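Side-chain contacts in Two-component sensor histidine kinase (Nostoc sp., PDB 6OZB), which probably senses light as a cyanobacterial phytochrome, its GAF domain binding the bilin phycoerythrobilin and presumably passing the signal on to a histidine kinase: residues C[15-18]-C[19-23]; C[23-27]-C[28-32]; C[155-159]-C[160-164]; C[177-180]-C[181-184]. The protein carries 1 engineered substitution. All blocks are in the same frame, centred on the assembly; numbering follows the deposited sequence. Where two conformers were deposited one is given.

Contact 1: C[15-18]-C[19-23]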
loop_
_atom_site.group_PDB
_atom_site.type_symbol
_atom_site.label_atom_id
_atom_site.label_comp_id
_atom_site.label_asym_id
_atom_site.label_seq_id
_atom_site.Cartn_x
_atom_site.Cartn_y
_atom_site.Cartn_z
ATOM N N GLN C 15 -9.068 16.129 -21.332
ATOM C CA GLN C 15 -10.264 15.634 -20.613
ATOM C C GLN C 15 -11.410 16.643 -20.783
ATOM O O GLN C 15 -12.567 16.262 -20.910
ATOM C CB GLN C 15 -10.045 15.385 -19.111
ATOM C CG GLN C 15 -9.898 16.624 -18.253
ATOM C CD GLN C 15 -9.571 16.334 -16.784
ATOM O OE1 GLN C 15 -9.999 17.060 -15.890
ATOM N NE2 GLN C 15 -8.799 15.310 -16.538
ATOM N N GLU C 16 -11.083 17.927 -20.790
ATOM C CA GLU C 16 -12.089 18.979 -20.927
ATOM C C GLU C 16 -12.795 18.847 -22.286
ATOM O O GLU C 16 -14.008 19.014 -22.409
ATOM C CB GLU C 16 -11.450 20.349 -20.760
ATOM C CG GLU C 16 -11.045 20.644 -19.318
ATOM C CD GLU C 16 -12.216 20.565 -18.341
ATOM O OE1 GLU C 16 -13.300 21.111 -18.648
ATOM O OE2 GLU C 16 -12.049 19.949 -17.265
ATOM N N SER C 17 -12.023 18.523 -23.312
ATOM C CA SER C 17 -12.590 18.404 -24.642
ATOM C C SER C 17 -13.490 17.159 -24.737
ATOM O O SER C 17 -14.516 17.197 -25.405
ATOM C CB SER C 17 -11.471 18.332 -25.674
ATOM O OG SER C 17 -11.985 17.975 -26.937
ATOM N N VAL C 18 -13.133 16.077 -24.060
ATOM C CA VAL C 18 -14.001 14.903 -24.008
ATOM C C VAL C 18 -15.352 15.231 -23.373
ATOM O O VAL C 18 -16.403 14.786 -23.839
ATOM C CB VAL C 18 -13.338 13.747 -23.229
ATOM C CG1 VAL C 18 -14.334 12.628 -22.964
ATOM C CG2 VAL C 18 -12.150 13.206 -24.005
ATOM N N LEU C 19 -15.325 15.999 -22.297
ATOM C CA LEU C 19 -16.566 16.363 -21.620
ATOM C C LEU C 19 -17.436 17.226 -22.515
ATOM O O LEU C 19 -18.646 17.046 -22.554
ATOM C CB LEU C 19 -16.260 17.139 -20.346
ATOM C CG LEU C 19 -15.602 16.388 -19.172
ATOM C CD1 LEU C 19 -15.996 17.091 -17.898
ATOM C CD2 LEU C 19 -15.895 14.929 -19.086
ATOM N N ARG C 20 -16.810 18.171 -23.223
ATOM C CA ARG C 20 -17.528 19.061 -24.126
ATOM C C ARG C 20 -18.152 18.275 -25.247
ATOM O O ARG C 20 -19.245 18.584 -25.676
ATOM C CB ARG C 20 -16.609 20.141 -24.690
ATOM C CG ARG C 20 -16.236 21.247 -23.685
ATOM C CD ARG C 20 -15.630 22.437 -24.362
ATOM N NE ARG C 20 -14.376 22.124 -25.041
ATOM C CZ ARG C 20 -13.153 22.219 -24.521
ATOM N NH1 ARG C 20 -12.971 22.630 -23.280
ATOM N NH2 ARG C 20 -12.097 21.913 -25.266
ATOM N N ARG C 21 -17.455 17.245 -25.721
ATOM C CA ARG C 21 -17.974 16.480 -26.837
ATOM C C ARG C 21 -19.188 15.642 -26.384
ATOM O O ARG C 21 -20.130 15.460 -27.138
ATOM C CB ARG C 21 -16.871 15.619 -27.427
ATOM C CG ARG C 21 -15.831 16.424 -28.217
ATOM C CD ARG C 21 -14.688 15.492 -28.690
ATOM N NE ARG C 21 -13.617 16.229 -29.361
ATOM C CZ ARG C 21 -13.698 16.698 -30.609
ATOM N NH1 ARG C 21 -14.801 16.516 -31.324
ATOM N NH2 ARG C 21 -12.678 17.361 -31.144
ATOM N N ILE C 22 -19.195 15.152 -25.149
ATOM C CA ILE C 22 -20.381 14.461 -24.641
ATOM C C ILE C 22 -21.544 15.426 -24.541
ATOM O O ILE C 22 -22.647 15.111 -24.950
ATOM C CB ILE C 22 -20.153 13.810 -23.236
ATOM C CG1 ILE C 22 -19.082 12.737 -23.306
ATOM C CG2 ILE C 22 -21.440 13.187 -22.719
ATOM C CD1 ILE C 22 -18.601 12.283 -21.915
ATOM N N THR C 23 -21.270 16.605 -24.013
ATOM C CA THR C 23 -22.297 17.595 -23.823
ATOM C C THR C 23 -22.922 17.983 -25.172
ATOM O O THR C 23 -24.129 18.144 -25.271
ATOM C CB THR C 23 -21.733 18.814 -23.106
ATOM O OG1 THR C 23 -21.259 18.416 -21.809
ATOM C CG2 THR C 23 -22.775 19.858 -22.954
HETATM O O HOH W 1 -14.513 22.896 -20.730
#
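V18 and I22 meet one turn apart on the buried side of helix 12-27, and this is the close-packed part of the contact. CD1 of I22 comes within 4.4 Å of CG1 of V18, while CG1 of I22 rests against the backbone, 3.4 Å from O of V18. CG1 of V18 lies anti to its own backbone N (chi1 170°), a rotation that turns this methyl along the helix toward I22. Beneath the side chains run the regular i to i+4 bonds of an alpha helix, such as R20 N to E16 O at 3.0 Å.

The opposite character appears around E16, S17, R20 and R21, where polar chains lie along the helix surface. R20 bends at chi3 (-62°) and folds back over the preceding turn, laying one face of its guanidinium over E16 O and CA of S17; NH2 is 3.6 Å from that CA. No direct salt bridge forms with E16. A water spans the gap instead, donating to OE1 of E16 and accepting from NH1 of R20 at 3.0 Å, in the plane of the guanidinium. R21 is stretched out from CG to NE, and its NE makes a weak, bent bond of 3.4 Å to OG of S17, so this pair is only loosely held.

Two other helices flank the segment. V18, R21 and I22 touch L46, E42 and T39 of helix 32-47, while Q15 and E16 reach M186 of helix 178-201, so that helix 12-27 packs against both.

Contact 2: C[23-27]-C[28-32]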
loop_
_atom_site.group_PDB
_atom_site.type_symbol
_atom_site.label_atom_id
_atom_site.label_comp_id
_atom_site.label_asym_id
_atom_site.label_seq_id
_atom_site.Cartn_x
_atom_site.Cartn_y
_atom_site.Cartn_z
ATOM N N THR C 23 -21.270 16.605 -24.013
ATOM C CA THR C 23 -22.297 17.595 -23.823
ATOM C C THR C 23 -22.922 17.983 -25.172
ATOM O O THR C 23 -24.129 18.144 -25.271
ATOM C CB THR C 23 -21.733 18.814 -23.106
ATOM O OG1 THR C 23 -21.259 18.416 -21.809
ATOM C CG2 THR C 23 -22.775 19.858 -22.954
ATOM N N ALA C 24 -22.107 18.079 -26.217
ATOM C CA ALA C 24 -22.605 18.435 -27.539
ATOM C C ALA C 24 -23.605 17.391 -28.017
ATOM O O ALA C 24 -24.620 17.737 -28.624
ATOM C CB ALA C 24 -21.470 18.573 -28.527
ATOM N N ARG C 25 -23.323 16.117 -27.742
ATOM C CA ARG C 25 -24.220 15.045 -28.141
ATOM C C ARG C 25 -25.549 15.083 -27.398
ATOM O O ARG C 25 -26.609 14.792 -27.967
ATOM C CB ARG C 25 -23.566 13.688 -27.928
ATOM C CG ARG C 25 -22.425 13.448 -28.894
ATOM C CD ARG C 25 -21.775 12.119 -28.640
ATOM N NE ARG C 25 -20.451 12.210 -29.213
ATOM C CZ ARG C 25 -19.320 12.153 -28.515
ATOM N NH1 ARG C 25 -19.292 11.928 -27.185
ATOM N NH2 ARG C 25 -18.199 12.304 -29.164
ATOM N N ILE C 26 -25.481 15.396 -26.112
ATOM C CA ILE C 26 -26.704 15.575 -25.322
ATOM C C ILE C 26 -27.548 16.701 -25.921
ATOM O O ILE C 26 -28.730 16.532 -26.195
ATOM C CB ILE C 26 -26.386 15.921 -23.848
ATOM C CG1 ILE C 26 -25.675 14.781 -23.145
ATOM C CG2 ILE C 26 -27.695 16.263 -23.075
ATOM C CD1 ILE C 26 -25.107 15.199 -21.779
ATOM N N ARG C 27 -26.910 17.829 -26.199
ATOM C CA ARG C 27 -27.596 19.010 -26.719
ATOM C C ARG C 27 -28.212 18.790 -28.088
ATOM O O ARG C 27 -29.223 19.410 -28.428
ATOM C CB ARG C 27 -26.622 20.159 -26.742
ATOM C CG ARG C 27 -26.180 20.595 -25.329
ATOM C CD ARG C 27 -25.335 21.790 -25.466
ATOM N NE ARG C 27 -24.601 22.136 -24.261
ATOM C CZ ARG C 27 -23.677 23.084 -24.236
ATOM N NH1 ARG C 27 -23.405 23.786 -25.333
ATOM N NH2 ARG C 27 -23.048 23.350 -23.107
ATOM N N GLN C 28 -27.613 17.905 -28.877
ATOM C CA GLN C 28 -28.153 17.547 -30.188
ATOM C C GLN C 28 -29.276 16.481 -30.116
ATOM O O GLN C 28 -29.772 16.038 -31.152
ATOM C CB GLN C 28 -27.022 17.054 -31.095
ATOM C CG GLN C 28 -26.022 18.161 -31.435
ATOM C CD GLN C 28 -24.800 17.651 -32.181
ATOM O OE1 GLN C 28 -24.530 16.448 -32.220
ATOM N NE2 GLN C 28 -24.031 18.574 -32.747
ATOM N N SER C 29 -29.632 16.078 -28.899
ATOM C CA SER C 29 -30.674 15.081 -28.628
ATOM C C SER C 29 -30.422 13.695 -29.225
ATOM O O SER C 29 -31.354 12.995 -29.622
ATOM C CB SER C 29 -32.018 15.609 -29.141
ATOM O OG SER C 29 -32.421 16.770 -28.417
ATOM N N LEU C 30 -29.161 13.278 -29.265
ATOM C CA LEU C 30 -28.856 11.906 -29.662
ATOM C C LEU C 30 -29.436 10.910 -28.662
ATOM O O LEU C 30 -29.577 11.209 -27.471
ATOM C CB LEU C 30 -27.359 11.696 -29.796
ATOM C CG LEU C 30 -26.619 12.140 -31.052
ATOM C CD1 LEU C 30 -26.839 13.545 -31.407
ATOM C CD2 LEU C 30 -25.120 11.825 -30.873
ATOM N N GLU C 31 -29.813 9.749 -29.176
ATOM C CA GLU C 31 -30.221 8.619 -28.349
ATOM C C GLU C 31 -29.077 8.273 -27.414
ATOM O O GLU C 31 -27.907 8.351 -27.793
ATOM C CB GLU C 31 -30.575 7.409 -29.215
ATOM C CG GLU C 31 -31.772 7.599 -30.090
ATOM C CD GLU C 31 -33.035 7.774 -29.283
ATOM O OE1 GLU C 31 -33.409 6.818 -28.578
ATOM O OE2 GLU C 31 -33.625 8.865 -29.314
ATOM N N LEU C 32 -29.416 7.920 -26.183
ATOM C CA LEU C 32 -28.416 7.624 -25.181
ATOM C C LEU C 32 -27.425 6.562 -25.664
ATOM O O LEU C 32 -26.219 6.687 -25.467
ATOM C CB LEU C 32 -29.108 7.143 -23.920
ATOM C CG LEU C 32 -28.204 6.712 -22.771
ATOM C CD1 LEU C 32 -27.326 7.864 -22.316
ATOM C CD2 LEU C 32 -29.040 6.172 -21.598
#
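A24, R25 and I26 offer their carbonyls to the backbone N-H groups of Q28, L30 and S29, in that order, as helix 12-27 ends in a Schellman motif, with S29 at positive phi (60°). L30 N bonds to R25 O at 3.2 Å, lying nearly in line with the carbonyl, and this is the long-reaching bond of the motif. S29 N takes I26 O at 2.9 Å but approaches from above the carbonyl plane. Q28 N still makes an ordinary helical bond to A24 O.

Among the side chains, L30 and R25 carry the contact. CD2 of L30 lies across the aliphatic part of R25, 3.7 Å from CG and almost as near CB, and its other methyl, CD1, sits beside R25 O. R25 is extended from CG to NE (chi2 179°), which leaves its stem as a straight rail for the leucine while the guanidinium goes on to a salt bridge with E42 of helix 32-47. An alanine in place of L30 would remove the branch with both methyls and is likely to leave the R25 stem with a gap beside it and freer to move. L30 also touches I35, so the cap is tied to the start of the next helix. Q28 lays its stem alongside the A24 carbonyl, with CG 3.2 Å from A24 O.

Contact 3: C[155-159]-C[160-164]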
loop_
_atom_site.group_PDB
_atom_site.type_symbol
_atom_site.label_atom_id
_atom_site.label_comp_id
_atom_site.label_asym_id
_atom_site.label_seq_id
_atom_site.Cartn_x
_atom_site.Cartn_y
_atom_site.Cartn_z
ATOM N N PRO C 155 -17.209 3.521 -11.378
ATOM C CA PRO C 155 -18.645 3.269 -11.491
ATOM C C PRO C 155 -19.385 4.436 -12.091
ATOM O O PRO C 155 -18.989 5.583 -11.904
ATOM C CB PRO C 155 -19.082 3.037 -10.046
ATOM C CG PRO C 155 -18.118 3.798 -9.243
ATOM C CD PRO C 155 -16.808 3.714 -9.969
ATOM N N ILE C 156 -20.476 4.110 -12.771
ATOM C CA ILE C 156 -21.411 5.079 -13.328
ATOM C C ILE C 156 -22.718 4.966 -12.560
ATOM O O ILE C 156 -23.304 3.866 -12.438
ATOM C CB ILE C 156 -21.651 4.806 -14.813
ATOM C CG1 ILE C 156 -20.336 4.785 -15.597
ATOM C CG2 ILE C 156 -22.620 5.809 -15.432
ATOM C CD1 ILE C 156 -20.481 4.150 -16.980
ATOM N N PHE C 157 -23.212 6.099 -12.066
ATOM C CA PHE C 157 -24.454 6.123 -11.304
ATOM C C PHE C 157 -25.518 6.880 -12.074
ATOM O O PHE C 157 -25.214 7.740 -12.894
ATOM C CB PHE C 157 -24.250 6.748 -9.926
ATOM C CG PHE C 157 -23.535 5.851 -8.958
ATOM C CD1 PHE C 157 -22.166 5.787 -8.940
ATOM C CD2 PHE C 157 -24.240 5.043 -8.086
ATOM C CE1 PHE C 157 -21.516 4.948 -8.076
ATOM C CE2 PHE C 157 -23.585 4.208 -7.209
ATOM C CZ PHE C 157 -22.222 4.157 -7.214
ATOM N N CYS C 158 -26.770 6.537 -11.824
ATOM C CA CYS C 158 -27.867 7.369 -12.285
ATOM C C CYS C 158 -28.672 7.658 -11.043
ATOM O O CYS C 158 -29.288 6.763 -10.469
ATOM C CB CYS C 158 -28.689 6.682 -13.378
ATOM S SG CYS C 158 -30.078 7.742 -13.964
ATOM N N GLN C 159 -28.627 8.918 -10.618
ATOM C CA GLN C 159 -29.106 9.302 -9.298
ATOM C C GLN C 159 -28.389 8.433 -8.252
ATOM O O GLN C 159 -27.161 8.510 -8.147
ATOM C CB GLN C 159 -30.626 9.193 -9.244
ATOM C CG GLN C 159 -31.269 10.057 -10.337
ATOM C CD GLN C 159 -32.775 10.170 -10.224
ATOM O OE1 GLN C 159 -33.484 9.169 -10.169
ATOM N NE2 GLN C 159 -33.271 11.398 -10.196
ATOM N N ASP C 160 -29.104 7.588 -7.513
ATOM C CA ASP C 160 -28.444 6.782 -6.480
ATOM C C ASP C 160 -28.236 5.319 -6.886
ATOM O O ASP C 160 -27.769 4.512 -6.087
ATOM C CB ASP C 160 -29.238 6.855 -5.174
ATOM C CG ASP C 160 -30.652 6.350 -5.325
ATOM O OD1 ASP C 160 -31.320 6.770 -6.290
ATOM O OD2 ASP C 160 -31.104 5.550 -4.474
ATOM N N GLU C 161 -28.527 4.989 -8.137
ATOM C CA GLU C 161 -28.464 3.604 -8.585
ATOM C C GLU C 161 -27.162 3.348 -9.327
ATOM O O GLU C 161 -26.748 4.145 -10.166
ATOM C CB GLU C 161 -29.636 3.274 -9.509
ATOM C CG GLU C 161 -31.018 3.437 -8.876
ATOM C CD GLU C 161 -31.327 2.393 -7.816
ATOM O OE1 GLU C 161 -30.852 1.244 -7.949
ATOM O OE2 GLU C 161 -32.059 2.722 -6.854
ATOM N N LEU C 162 -26.510 2.244 -8.994
ATOM C CA LEU C 162 -25.331 1.817 -9.736
ATOM C C LEU C 162 -25.774 1.348 -11.112
ATOM O O LEU C 162 -26.350 0.280 -11.255
ATOM C CB LEU C 162 -24.589 0.704 -8.999
ATOM C CG LEU C 162 -23.365 0.130 -9.696
ATOM C CD1 LEU C 162 -22.306 1.220 -9.961
ATOM C CD2 LEU C 162 -22.780 -1.016 -8.906
ATOM N N TRP C 163 -25.403 2.100 -12.126
ATOM C CA TRP C 163 -25.911 1.885 -13.469
ATOM C C TRP C 163 -24.952 1.073 -14.320
ATOM O O TRP C 163 -25.387 0.248 -15.127
ATOM C CB TRP C 163 -26.154 3.234 -14.124
ATOM C CG TRP C 163 -26.736 3.218 -15.516
ATOM C CD1 TRP C 163 -28.055 3.345 -15.842
ATOM C CD2 TRP C 163 -26.030 3.108 -16.752
ATOM N NE1 TRP C 163 -28.208 3.319 -17.204
ATOM C CE2 TRP C 163 -26.981 3.179 -17.785
ATOM C CE3 TRP C 163 -24.678 2.977 -17.095
ATOM C CZ2 TRP C 163 -26.630 3.093 -19.121
ATOM C CZ3 TRP C 163 -24.342 2.896 -18.416
ATOM C CH2 TRP C 163 -25.314 2.964 -19.415
ATOM N N GLY C 164 -23.657 1.302 -14.138
ATOM C CA GLY C 164 -22.657 0.617 -14.955
ATOM C C GLY C 164 -21.251 0.913 -14.506
ATOM O O GLY C 164 -21.055 1.424 -13.401
#
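I156 and G164 pair through their backbones, and the hydrogen bonds set out the hairpin. I156 N reaches G164 O at 2.8 Å. I156 O accepts twice, from W163 N in the carbonyl plane and from G164 N at 3.1 Å; W163 and G164 both face I156, which makes a classic beta bulge. Toward the turn, C158 and E161 bond in both directions, with C158 N to E161 O at 2.9 Å, and a type II' turn through Q159 and D160 joins the strands.

The apolar contacts separate onto two faces. On one, L162 sets CD1 over a face of the F157 ring, 4.3 Å from the centroid and displaced toward the rim, a CH-pi contact. The same methyl touches CB of P155 at 3.7 Å; CG of L162 anti to the backbone N (chi1 178°) swings the branch back across the partner strand. Replacing F157 by an alanine would take away the ring and probably leave the L162 methyl with a gap where its aromatic face had been, and K100 without its cation-pi partner. On the other face W163 lies beside I156, its CE3 3.9 Å from CG2, and its CD1 comes near CB of C158.

I156, C158 and W163 pack on I195 of helix 178-201, whereas P155 and L162 meet L96 of helix 90-99, so each face of the sheet has its own helical cover. The side chain of P155 lies about 8 Å from the bound phycoerythrobilin. Helices on both sides of a central antiparallel sheet are characteristic of the GAF fold.

Contact 4: C[177-180]-C[181-184]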
loop_
_atom_site.group_PDB
_atom_site.type_symbol
_atom_site.label_atom_id
_atom_site.label_comp_id
_atom_site.label_asym_id
_atom_site.label_seq_id
_atom_site.Cartn_x
_atom_site.Cartn_y
_atom_site.Cartn_z
ATOM N N SER C 177 -2.047 7.417 -12.266
ATOM C CA SER C 177 -1.975 8.601 -11.429
ATOM C C SER C 177 -3.340 9.066 -10.960
ATOM O O SER C 177 -4.372 8.712 -11.532
ATOM C CB SER C 177 -1.337 9.750 -12.199
ATOM O OG SER C 177 -2.247 10.228 -13.191
ATOM N N GLU C 178 -3.335 9.904 -9.935
ATOM C CA GLU C 178 -4.560 10.542 -9.468
ATOM C C GLU C 178 -5.240 11.318 -10.577
ATOM O O GLU C 178 -6.461 11.301 -10.684
ATOM C CB GLU C 178 -4.251 11.490 -8.321
ATOM C CG GLU C 178 -3.654 10.816 -7.094
ATOM C CD GLU C 178 -4.696 10.111 -6.244
ATOM O OE1 GLU C 178 -4.329 9.615 -5.155
ATOM O OE2 GLU C 178 -5.879 10.058 -6.657
ATOM N N ASP C 179 -4.448 11.987 -11.408
ATOM C CA ASP C 179 -4.998 12.804 -12.484
ATOM C C ASP C 179 -5.811 11.977 -13.460
ATOM O O ASP C 179 -6.837 12.439 -13.967
ATOM C CB ASP C 179 -3.885 13.535 -13.233
ATOM C CG ASP C 179 -3.382 14.764 -12.493
ATOM O OD1 ASP C 179 -3.833 15.024 -11.350
ATOM O OD2 ASP C 179 -2.540 15.483 -13.075
ATOM N N GLU C 180 -5.354 10.762 -13.744
ATOM C CA GLU C 180 -6.083 9.855 -14.614
ATOM C C GLU C 180 -7.373 9.400 -13.956
ATOM O O GLU C 180 -8.395 9.297 -14.632
ATOM C CB GLU C 180 -5.239 8.649 -15.005
ATOM C CG GLU C 180 -6.013 7.606 -15.821
ATOM C CD GLU C 180 -5.099 6.536 -16.446
ATOM O OE1 GLU C 180 -3.901 6.814 -16.665
ATOM O OE2 GLU C 180 -5.591 5.424 -16.732
ATOM N N LEU C 181 -7.362 9.149 -12.652
ATOM C CA LEU C 181 -8.621 8.775 -12.011
ATOM C C LEU C 181 -9.576 9.940 -12.023
ATOM O O LEU C 181 -10.769 9.739 -12.166
ATOM C CB LEU C 181 -8.472 8.320 -10.560
ATOM C CG LEU C 181 -7.823 6.996 -10.251
ATOM C CD1 LEU C 181 -8.035 6.743 -8.759
ATOM C CD2 LEU C 181 -8.424 5.888 -11.095
ATOM N N GLU C 182 -9.046 11.141 -11.834
ATOM C CA GLU C 182 -9.872 12.344 -11.783
ATOM C C GLU C 182 -10.539 12.520 -13.148
ATOM O O GLU C 182 -11.713 12.855 -13.220
ATOM C CB GLU C 182 -9.032 13.565 -11.392
ATOM C CG GLU C 182 -9.779 14.889 -11.431
ATOM C CD GLU C 182 -8.865 16.081 -11.184
ATOM O OE1 GLU C 182 -7.912 15.953 -10.385
ATOM O OE2 GLU C 182 -9.098 17.142 -11.801
ATOM N N ALA C 183 -9.796 12.273 -14.225
ATOM C CA ALA C 183 -10.353 12.328 -15.574
ATOM C C ALA C 183 -11.481 11.332 -15.769
ATOM O O ALA C 183 -12.532 11.680 -16.299
ATOM C CB ALA C 183 -9.272 12.080 -16.605
ATOM N N MET C 184 -11.261 10.090 -15.358
ATOM C CA MET C 184 -12.296 9.068 -15.450
ATOM C C MET C 184 -13.526 9.474 -14.649
ATOM O O MET C 184 -14.663 9.232 -15.065
ATOM C CB MET C 184 -11.734 7.715 -14.990
ATOM C CG MET C 184 -10.806 7.155 -16.016
ATOM S SD MET C 184 -10.159 5.585 -15.506
ATOM C CE MET C 184 -11.523 4.498 -15.898
HETATM O O HOH W 2 -5.950 14.615 -9.365
#
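S177 begins helix 178-201 as its N-cap. OG accepts from E180 N at 3.2 Å, satisfying an amide of the first turn, and its carbonyl takes L181 N; with chi1 at 72° the hydroxyl is turned in over the helix start.

E178 leaves the backbone pointing away from the following turn, and its OE1 accepts from I130 N in a neighbouring loop. Its carbonyl is gripped by E182 N at 2.8 Å.

D179 faces solvent with E182, one turn on. Their carboxylates come within 4.3 Å, OD1 to OE1, a like-charge pair that would probably be costly if it were bare. A water lies between them and donates to both, at 2.9 Å to D179 OD1 and 2.6 Å to E182 OE1, which should soften the repulsion.

E180 runs extended away from the helix, CG anti to the backbone N (chi1 175°), and its carboxylate forms a salt bridge with R174. Its backbone O accepts from M184 N, and CG of M184 packs 3.5 Å from that oxygen.

L181 and M184 turn to the inner side of the helix, where both rest on V152 of strand 150-158, while S177 touches Q91 of the second subunit.

In the fold
Contacts 1 and 2 follow each other on helix 12-27, sharing T23, with centres 12 Å apart; contact 2 then leads into helix 32-47. Contact 3 comes much later, at the hairpin of strands 150-158 and 161-170 in the antiparallel sheet, and contact 4 opens the last helix, 178-201. Contacts 1 and 4 touch where Q15 packs on A183, although their centres lie 15 Å apart. Contacts 3 and 4 have centres 19 Å apart and do not touch, but helix 178-201 packs on both the hairpin and helix 12-27. It thus lies between the sheet of the bilin-binding GAF domain and the N-terminal helix, in contact with each.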